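Local coordinates for protein beta-1,3-xylanase (Alcaligenes sp., PDB 2COV) that probably binds beta-1,3-xylan through a family 31 carbohydrate-binding module, helping the parent xylanase to hold its polysaccharide substrate, at residues A[21-26]-A[88-93]; A[25-30]-A[69-74]. All coordinates share one frame; numbering follows the deposited sequence.

Contact 1: A[21-26]-A[88-93]; sequences QEIEVY and ITFTTQ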
ATOM      1  N   GLN A  21     -24.591  10.679 -14.996  1.00 20.95           N
ATOM      2  CA  GLN A  21     -24.171   9.624 -14.074  1.00 21.43           C
ATOM      3  C   GLN A  21     -22.865   8.956 -14.514  1.00 17.94           C
ATOM      4  O   GLN A  21     -22.587   7.897 -14.051  1.00 17.74           O
ATOM      5  CB  GLN A  21     -25.224   8.583 -13.848  1.00 24.16           C
ATOM      6  CG  GLN A  21     -25.493   7.852 -15.170  1.00 29.59           C
ATOM      7  CD  GLN A  21     -26.674   8.454 -15.836  1.00 33.86           C
ATOM      8  OE1 GLN A  21     -26.547   9.045 -16.932  1.00 36.22           O
ATOM      9  NE2 GLN A  21     -27.845   8.391 -15.140  1.00 39.44           N
ATOM     10  N   GLU A  22     -22.095   9.582 -15.394  1.00 18.40           N
ATOM     11  CA  GLU A  22     -20.831   8.989 -15.860  1.00 16.28           C
ATOM     12  C   GLU A  22     -19.724  10.056 -15.976  1.00 15.95           C
ATOM     13  O   GLU A  22     -19.894  11.121 -16.572  1.00 15.30           O
ATOM     14  CB  GLU A  22     -20.991   8.295 -17.228  1.00 17.67           C
ATOM     15  CG  GLU A  22     -21.627   6.850 -17.149  1.00 22.95           C
ATOM     16  CD  GLU A  22     -21.417   6.031 -18.404  1.00 23.63           C
ATOM     17  OE1 GLU A  22     -21.591   4.778 -18.238  1.00 29.39           O
ATOM     18  OE2 GLU A  22     -21.102   6.649 -19.489  1.00 25.29           O
ATOM     19  N   ILE A  23     -18.568   9.697 -15.436  1.00 14.24           N
ATOM     20  CA  ILE A  23     -17.340  10.501 -15.461  1.00 13.66           C
ATOM     21  C   ILE A  23     -16.282   9.702 -16.216  1.00 12.62           C
ATOM     22  O   ILE A  23     -16.204   8.513 -16.028  1.00 14.45           O
ATOM     23  CB  ILE A  23     -16.868  10.824 -14.017  1.00 13.75           C
ATOM     24  CG1 ILE A  23     -15.707  11.818 -14.028  1.00 14.81           C
ATOM     25  CG2 ILE A  23     -16.505   9.566 -13.253  1.00 13.92           C
ATOM     26  CD1 ILE A  23     -15.275  12.196 -12.637  1.00 14.05           C
ATOM     27  N   GLU A  24     -15.515  10.375 -17.087  1.00 13.17           N
ATOM     28  CA  GLU A  24     -14.350   9.738 -17.703  1.00 13.94           C
ATOM     29  C   GLU A  24     -13.146  10.335 -16.985  1.00 13.79           C
ATOM     30  O   GLU A  24     -12.933  11.529 -17.008  1.00 14.31           O
ATOM     31  CB  GLU A  24     -14.308  10.072 -19.189  1.00 14.99           C
ATOM     32  CG  GLU A  24     -13.037   9.488 -19.860  1.00 14.09           C
ATOM     33  CD  GLU A  24     -12.938   9.764 -21.323  1.00 19.15           C
ATOM     34  OE1 GLU A  24     -12.869  10.931 -21.686  1.00 23.50           O
ATOM     35  OE2 GLU A  24     -12.849   8.837 -22.096  1.00 21.80           O
ATOM     36  N   VAL A  25     -12.327   9.472 -16.466  1.00 12.41           N
ATOM     37  CA  VAL A  25     -11.067   9.844 -15.799  1.00 11.53           C
ATOM     38  C   VAL A  25      -9.963   9.585 -16.778  1.00 11.07           C
ATOM     39  O   VAL A  25      -9.964   8.576 -17.482  1.00 11.75           O
ATOM     40  CB  VAL A  25     -10.869   9.041 -14.511  1.00 12.33           C
ATOM     41  CG1 VAL A  25      -9.555   9.371 -13.852  1.00 13.20           C
ATOM     42  CG2 VAL A  25     -12.063   9.247 -13.542  1.00 13.37           C
ATOM     43  N   TYR A  26      -9.022  10.490 -16.913  1.00 11.75           N
ATOM     44  CA  TYR A  26      -7.927  10.291 -17.849  1.00 11.47           C
ATOM     45  C   TYR A  26      -6.629  10.910 -17.369  1.00 11.63           C
ATOM     46  O   TYR A  26      -6.561  11.768 -16.523  1.00 11.93           O
ATOM     47  CB  TYR A  26      -8.285  10.856 -19.215  1.00 11.88           C
ATOM     48  CG  TYR A  26      -8.419  12.381 -19.270  1.00 12.15           C
ATOM     49  CD1 TYR A  26      -7.319  13.189 -19.472  1.00 13.66           C
ATOM     50  CD2 TYR A  26      -9.667  13.009 -19.173  1.00 13.47           C
ATOM     51  CE1 TYR A  26      -7.436  14.572 -19.538  1.00 14.21           C
ATOM     52  CE2 TYR A  26      -9.770  14.366 -19.250  1.00 15.62           C
ATOM     53  CZ  TYR A  26      -8.682  15.158 -19.414  1.00 15.58           C
ATOM     54  OH  TYR A  26      -8.824  16.545 -19.513  1.00 16.63           O
ATOM     55  N   ILE A  88     -11.026  15.405  -6.672  1.00 12.03           N
ATOM     56  CA  ILE A  88     -11.829  16.292  -7.509  1.00 13.69           C
ATOM     57  C   ILE A  88     -13.295  16.283  -7.042  1.00 14.14           C
ATOM     58  O   ILE A  88     -13.724  15.403  -6.305  1.00 14.52           O
ATOM     59  CB  ILE A  88     -11.736  15.957  -9.052  1.00 13.62           C
ATOM     60  CG1 ILE A  88     -12.285  14.575  -9.371  1.00 14.09           C
ATOM     61  CG2 ILE A  88     -10.315  16.085  -9.514  1.00 14.49           C
ATOM     62  CD1 ILE A  88     -13.835  14.480  -9.568  1.00 15.63           C
ATOM     63  N   THR A  89     -13.988  17.311  -7.460  1.00 15.75           N
ATOM     64  CA  THR A  89     -15.456  17.335  -7.421  1.00 16.55           C
ATOM     65  C   THR A  89     -16.019  17.136  -8.820  1.00 15.80           C
ATOM     66  O   THR A  89     -15.571  17.787  -9.741  1.00 16.58           O
ATOM     67  CB  THR A  89     -15.925  18.655  -6.819  1.00 19.55           C
ATOM     68  OG1 THR A  89     -15.400  18.804  -5.490  1.00 20.05           O
ATOM     69  CG2 THR A  89     -17.476  18.744  -6.782  1.00 19.23           C
ATOM     70  N   PHE A  90     -16.944  16.221  -8.964  1.00 16.11           N
ATOM     71  CA  PHE A  90     -17.486  15.934 -10.273  1.00 16.15           C
ATOM     72  C   PHE A  90     -18.448  17.023 -10.740  1.00 15.82           C
ATOM     73  O   PHE A  90     -19.424  17.322 -10.037  1.00 17.17           O
ATOM     74  CB  PHE A  90     -18.173  14.578 -10.276  1.00 16.63           C
ATOM     75  CG  PHE A  90     -18.779  14.158 -11.584  1.00 14.94           C
ATOM     76  CD1 PHE A  90     -18.177  14.445 -12.757  1.00 16.10           C
ATOM     77  CD2 PHE A  90     -19.967  13.469 -11.595  1.00 16.68           C
ATOM     78  CE1 PHE A  90     -18.726  14.052 -13.952  1.00 17.77           C
ATOM     79  CE2 PHE A  90     -20.523  13.049 -12.766  1.00 15.98           C
ATOM     80  CZ  PHE A  90     -19.920  13.356 -13.953  1.00 16.89           C
ATOM     81  N   THR A  91     -18.090  17.675 -11.837  1.00 17.39           N
ATOM     82  CA  THR A  91     -18.848  18.758 -12.435  1.00 17.96           C
ATOM     83  C   THR A  91     -19.048  18.455 -13.919  1.00 18.69           C
ATOM     84  O   THR A  91     -18.553  17.463 -14.417  1.00 18.06           O
ATOM     85  CB  THR A  91     -18.044  20.086 -12.399  1.00 17.95           C
ATOM     86  OG1 THR A  91     -16.832  19.931 -13.199  1.00 20.66           O
ATOM     87  CG2 THR A  91     -17.578  20.450 -10.966  1.00 19.34           C
ATOM     88  N   THR A  92     -19.714  19.397 -14.610  1.00 19.21           N
ATOM     89  CA  THR A  92     -20.029  19.249 -16.007  1.00 18.88           C
ATOM     90  C   THR A  92     -18.891  19.663 -16.966  1.00 19.03           C
ATOM     91  O   THR A  92     -19.118  19.719 -18.173  1.00 20.12           O
ATOM     92  CB  THR A  92     -21.302  19.993 -16.362  1.00 20.55           C
ATOM     93  OG1 THR A  92     -21.049  21.349 -15.994  1.00 21.91           O
ATOM     94  CG2 THR A  92     -22.490  19.379 -15.623  1.00 21.51           C
ATOM     95  N   GLN A  93     -17.632  19.821 -16.477  1.00 17.79           N
ATOM     96  CA  GLN A  93     -16.555  20.218 -17.409  1.00 18.76           C
ATOM     97  C   GLN A  93     -16.282  19.149 -18.456  1.00 17.41           C
ATOM     98  O   GLN A  93     -16.326  17.989 -18.137  1.00 18.15           O
ATOM     99  CB  GLN A  93     -15.253  20.482 -16.647  1.00 18.21           C
ATOM    100  CG  GLN A  93     -14.619  19.272 -15.987  1.00 18.87           C
ATOM    101  CD  GLN A  93     -13.268  19.580 -15.319  1.00 19.78           C
ATOM    102  OE1 GLN A  93     -13.123  20.594 -14.621  1.00 20.20           O
ATOM    103  NE2 GLN A  93     -12.311  18.718 -15.505  1.00 17.17           N
TER
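The packing of Ile23 against Phe90 is a buried apolar contact between facing layers of an antiparallel beta fold, made where strand 22-28 passes the end of strand 80-89 and the turn that follows. No backbone pairing links the two segments; Ile23 and Phe90 are nearest in register, with CA atoms 7.5 Å apart, and side chains do the work. The centre of the contact is a CH-pi interaction: Ile23 CB lies over one face of the Phe90 ring, 4.0 Å from its centroid and 23° off the normal, displaced toward the rim. Because CG of Phe90 is anti to its N (chi1 -180°), the ring is carried across to strand 22-28, and the two side chains slide past each other in opposite directions. Further along the isoleucine, CD1 rests 3.7 Å from Phe90 CD1 and meets Ile88 CD1 tip to tip at 4.1 Å. One methyl thus joins both inward-facing residues of the 88-93 segment. At the far end of the ring, Phe90 CZ comes within 3.4 Å of the carbonyl oxygen Glu22 O, which approaches obliquely. Beyond the phenyl ring the chain bends, and Gln93 N makes a weak bond to Thr91 OG1 (3.4 Å) within the turn. The amide group of Gln93 is then held by hydrogen bonds to Asn8 and to the backbone of Phe15. Tyr67 and Ala61 also pack on Phe90, while Phe15 packs on Ile23 from strand 13-19. Branched aliphatic and aromatic side chains that interlock between layers, with hydrogen bonding kept to neighbouring strands such as the Ile23 backbone with Phe59, are characteristic of the core of a beta-sandwich, consistent with the immunoglobulin-like E-set clan to which this module belongs.

Contact 2: A[25-30]-A[69-74]; sequences VYHVDK and LTFKVE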
ATOM      1  N   VAL A  25     -12.327   9.472 -16.466  1.00 12.41           N
ATOM      2  CA  VAL A  25     -11.067   9.844 -15.799  1.00 11.53           C
ATOM      3  C   VAL A  25      -9.963   9.585 -16.778  1.00 11.07           C
ATOM      4  O   VAL A  25      -9.964   8.576 -17.482  1.00 11.75           O
ATOM      5  CB  VAL A  25     -10.869   9.041 -14.511  1.00 12.33           C
ATOM      6  CG1 VAL A  25      -9.555   9.371 -13.852  1.00 13.20           C
ATOM      7  CG2 VAL A  25     -12.063   9.247 -13.542  1.00 13.37           C
ATOM      8  N   TYR A  26      -9.022  10.490 -16.913  1.00 11.75           N
ATOM      9  CA  TYR A  26      -7.927  10.291 -17.849  1.00 11.47           C
ATOM     10  C   TYR A  26      -6.629  10.910 -17.369  1.00 11.63           C
ATOM     11  O   TYR A  26      -6.561  11.768 -16.523  1.00 11.93           O
ATOM     12  CB  TYR A  26      -8.285  10.856 -19.215  1.00 11.88           C
ATOM     13  CG  TYR A  26      -8.419  12.381 -19.270  1.00 12.15           C
ATOM     14  CD1 TYR A  26      -7.319  13.189 -19.472  1.00 13.66           C
ATOM     15  CD2 TYR A  26      -9.667  13.009 -19.173  1.00 13.47           C
ATOM     16  CE1 TYR A  26      -7.436  14.572 -19.538  1.00 14.21           C
ATOM     17  CE2 TYR A  26      -9.770  14.366 -19.250  1.00 15.62           C
ATOM     18  CZ  TYR A  26      -8.682  15.158 -19.414  1.00 15.58           C
ATOM     19  OH  TYR A  26      -8.824  16.545 -19.513  1.00 16.63           O
ATOM     20  N   HIS A  27      -5.542  10.380 -17.949  1.00 11.44           N
ATOM     21  CA  HIS A  27      -4.237  10.954 -17.826  1.00 11.76           C
ATOM     22  C   HIS A  27      -3.606  11.027 -19.231  1.00 11.10           C
ATOM     23  O   HIS A  27      -3.446  10.015 -19.900  1.00 11.61           O
ATOM     24  CB  HIS A  27      -3.288  10.194 -16.906  1.00 10.74           C
ATOM     25  CG  HIS A  27      -2.174  11.048 -16.361  1.00 10.28           C
ATOM     26  ND1 HIS A  27      -1.285  11.723 -17.179  1.00 11.46           N
ATOM     27  CD2 HIS A  27      -1.909  11.463 -15.090  1.00 12.41           C
ATOM     28  CE1 HIS A  27      -0.483  12.468 -16.411  1.00 12.06           C
ATOM     29  NE2 HIS A  27      -0.833  12.326 -15.130  1.00 12.59           N
ATOM     30  N   VAL A  28      -3.241  12.222 -19.659  1.00 11.67           N
ATOM     31  CA  VAL A  28      -2.509  12.420 -20.896  1.00 12.32           C
ATOM     32  C   VAL A  28      -1.197  11.621 -20.854  1.00 11.43           C
ATOM     33  O   VAL A  28      -0.529  11.514 -19.838  1.00 12.22           O
ATOM     34  CB  VAL A  28      -2.232  13.928 -21.120  1.00 14.30           C
ATOM     35  CG1 VAL A  28      -1.351  14.182 -22.347  1.00 17.27           C
ATOM     36  CG2 VAL A  28      -3.558  14.628 -21.314  1.00 14.62           C
ATOM     37  N   ASP A  29      -0.832  11.031 -21.994  1.00 12.16           N
ATOM     38  CA  ASP A  29       0.440  10.258 -22.092  1.00 13.78           C
ATOM     39  C   ASP A  29       1.637  11.143 -21.809  1.00 14.33           C
ATOM     40  O   ASP A  29       1.837  12.131 -22.516  1.00 17.25           O
ATOM     41  CB  ASP A  29       0.503   9.691 -23.513  1.00 14.24           C
ATOM     42  CG  ASP A  29       1.656   8.776 -23.717  1.00 15.27           C
ATOM     43  OD1 ASP A  29       2.290   8.373 -22.720  1.00 15.13           O
ATOM     44  OD2 ASP A  29       1.863   8.428 -24.893  1.00 15.26           O
ATOM     45  N   LYS A  30       2.477  10.773 -20.861  1.00 13.62           N
ATOM     46  CA  LYS A  30       3.739  11.485 -20.532  1.00 14.47           C
ATOM     47  C   LYS A  30       4.957  10.631 -20.845  1.00 16.06           C
ATOM     48  O   LYS A  30       6.080  10.956 -20.449  1.00 19.34           O
ATOM     49  CB  LYS A  30       3.771  11.853 -19.060  1.00 16.35           C
ATOM     50  CG  LYS A  30       2.626  12.738 -18.594  1.00 20.28           C
ATOM     51  CD  LYS A  30       2.381  13.886 -19.483  1.00 22.37           C
ATOM     52  CE  LYS A  30       3.528  14.812 -19.556  1.00 28.41           C
ATOM     53  NZ  LYS A  30       3.104  16.180 -20.024  1.00 32.26           N
ATOM     54  N   LEU A  69      -9.288  10.497  -7.704  1.00 10.95           N
ATOM     55  CA  LEU A  69      -8.807   9.892  -8.971  1.00 10.50           C
ATOM     56  C   LEU A  69      -7.481   9.243  -8.732  1.00 11.06           C
ATOM     57  O   LEU A  69      -6.620   9.817  -8.040  1.00 11.51           O
ATOM     58  CB  LEU A  69      -8.625  11.007 -10.023  1.00 11.60           C
ATOM     59  CG  LEU A  69      -9.777  11.998 -10.261  1.00 11.87           C
ATOM     60  CD1 LEU A  69      -9.456  12.908 -11.462  1.00 12.93           C
ATOM     61  CD2 LEU A  69     -11.091  11.254 -10.419  1.00 12.89           C
ATOM     62  N   THR A  70      -7.229   8.111  -9.372  1.00 11.61           N
ATOM     63  CA  THR A  70      -5.884   7.522  -9.346  1.00 10.37           C
ATOM     64  C   THR A  70      -5.546   7.032 -10.745  1.00 10.75           C
ATOM     65  O   THR A  70      -6.371   6.530 -11.485  1.00 11.15           O
ATOM     66  CB  THR A  70      -5.826   6.287  -8.423  1.00 11.59           C
ATOM     67  OG1 THR A  70      -6.249   6.672  -7.104  1.00 13.29           O
ATOM     68  CG2 THR A  70      -4.470   5.637  -8.320  1.00 13.17           C
ATOM     69  N   PHE A  71      -4.262   7.247 -11.068  1.00 10.62           N
ATOM     70  CA  PHE A  71      -3.689   6.690 -12.279  1.00  9.81           C
ATOM     71  C   PHE A  71      -2.450   5.938 -11.883  1.00 10.37           C
ATOM     72  O   PHE A  71      -1.578   6.466 -11.170  1.00 11.26           O
ATOM     73  CB  PHE A  71      -3.301   7.779 -13.275  1.00 10.01           C
ATOM     74  CG  PHE A  71      -2.757   7.260 -14.581  1.00 10.86           C
ATOM     75  CD1 PHE A  71      -3.511   6.405 -15.350  1.00 11.11           C
ATOM     76  CD2 PHE A  71      -1.512   7.550 -15.047  1.00 11.90           C
ATOM     77  CE1 PHE A  71      -3.040   5.849 -16.529  1.00 12.34           C
ATOM     78  CE2 PHE A  71      -1.026   7.057 -16.244  1.00 12.78           C
ATOM     79  CZ  PHE A  71      -1.772   6.208 -16.952  1.00 13.14           C
ATOM     80  N   LYS A  72      -2.422   4.671 -12.261  1.00 10.67           N
ATOM     81  CA  LYS A  72      -1.296   3.785 -12.030  1.00 10.02           C
ATOM     82  C   LYS A  72      -0.724   3.329 -13.354  1.00 10.28           C
ATOM     83  O   LYS A  72      -1.464   2.923 -14.223  1.00 11.27           O
ATOM     84  CB  LYS A  72      -1.708   2.526 -11.239  1.00 10.07           C
ATOM     85  CG  LYS A  72      -2.618   2.724 -10.092  1.00 12.52           C
ATOM     86  CD  LYS A  72      -2.855   1.469  -9.306  1.00 14.44           C
ATOM     87  CE  LYS A  72      -3.824   1.663  -8.160  1.00 15.76           C
ATOM     88  NZ  LYS A  72      -4.074   0.415  -7.407  1.00 19.37           N
ATOM     89  N   VAL A  73       0.585   3.405 -13.504  1.00  9.82           N
ATOM     90  CA  VAL A  73       1.169   3.089 -14.776  1.00  9.85           C
ATOM     91  C   VAL A  73       2.484   2.382 -14.675  1.00 10.20           C
ATOM     92  O   VAL A  73       3.346   2.762 -13.870  1.00 10.79           O
ATOM     93  CB  VAL A  73       1.251   4.370 -15.658  1.00 10.53           C
ATOM     94  CG1 VAL A  73       2.212   5.455 -15.113  1.00 11.31           C
ATOM     95  CG2 VAL A  73       1.611   4.013 -17.105  1.00 11.20           C
ATOM     96  N   GLU A  74       2.672   1.355 -15.488  1.00 10.24           N
ATOM     97  CA  GLU A  74       3.956   0.640 -15.643  1.00 10.26           C
ATOM     98  C   GLU A  74       4.963   1.576 -16.239  1.00  9.88           C
ATOM     99  O   GLU A  74       4.678   2.351 -17.123  1.00 10.60           O
ATOM    100  CB  GLU A  74       3.697  -0.539 -16.581  1.00 10.74           C
ATOM    101  CG  GLU A  74       4.783  -1.551 -16.633  1.00 12.00           C
ATOM    102  CD  GLU A  74       5.975  -1.181 -17.513  1.00 11.40           C
ATOM    103  OE1 GLU A  74       5.811  -0.686 -18.653  1.00 11.73           O
ATOM    104  OE2 GLU A  74       7.128  -1.454 -17.034  1.00 12.95           O
TER
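His27 packs over Phe71, and the closest fit comes from its CB, 3.8 Å from the phenyl centroid and only 16° off the ring normal, a CH-pi contact over one face. The imidazole continues past that face: the planes are tilted by 28°, but the centroids are 5.2 Å apart and the rings barely overlap. Two residues back on each strand, Val25 CG2 meets Leu69 CD2 at 3.8 Å, the side chains crossing obliquely. What fixes the turn of the imidazole is a bond within its own segment, from His27 ND1 to Val28 O (2.8 Å, 159° at the hydrogen), with the oxygen close to the ring plane. An alanine here would keep the CB over the phenyl but is likely to leave Val28 O without this donor and open a gap beside Phe71, where the imidazole meets Phe13 and Trp32. Trp32 stands edge-to-face with His27, and the ring of Phe13 meets the imidazole. Outside this aromatic group, the His27 backbone bonds to Phe55 on strand 54-60, Leu84 of strand 80-89 touches its side chain, and strand 37-41 flanks the opposing strand 66-75, with Val39 against Val25 and Asn37 against Phe71.

From the N terminus, both contacts start on strand 22-28 and share Val25 and Tyr26. The chain leaves this strand, runs through strands 37-41, 44-51 and 54-60, and returns on strand 66-75, where contact 2 closes a loop of 38 intervening residues. It then turns back along strand 80-89, and contact 1 closes the longer loop of 61, so the 25-30 to 69-74 closure nests inside the 21-26 to 88-93 one, apart from the shared residues. Their centres are about 15 Å apart, yet they meet where Ile88 CG1 packs 3.7 Å from Leu69 CD2. Together they tie strand 22-28 to the neighbouring pair 66-75 and 80-89.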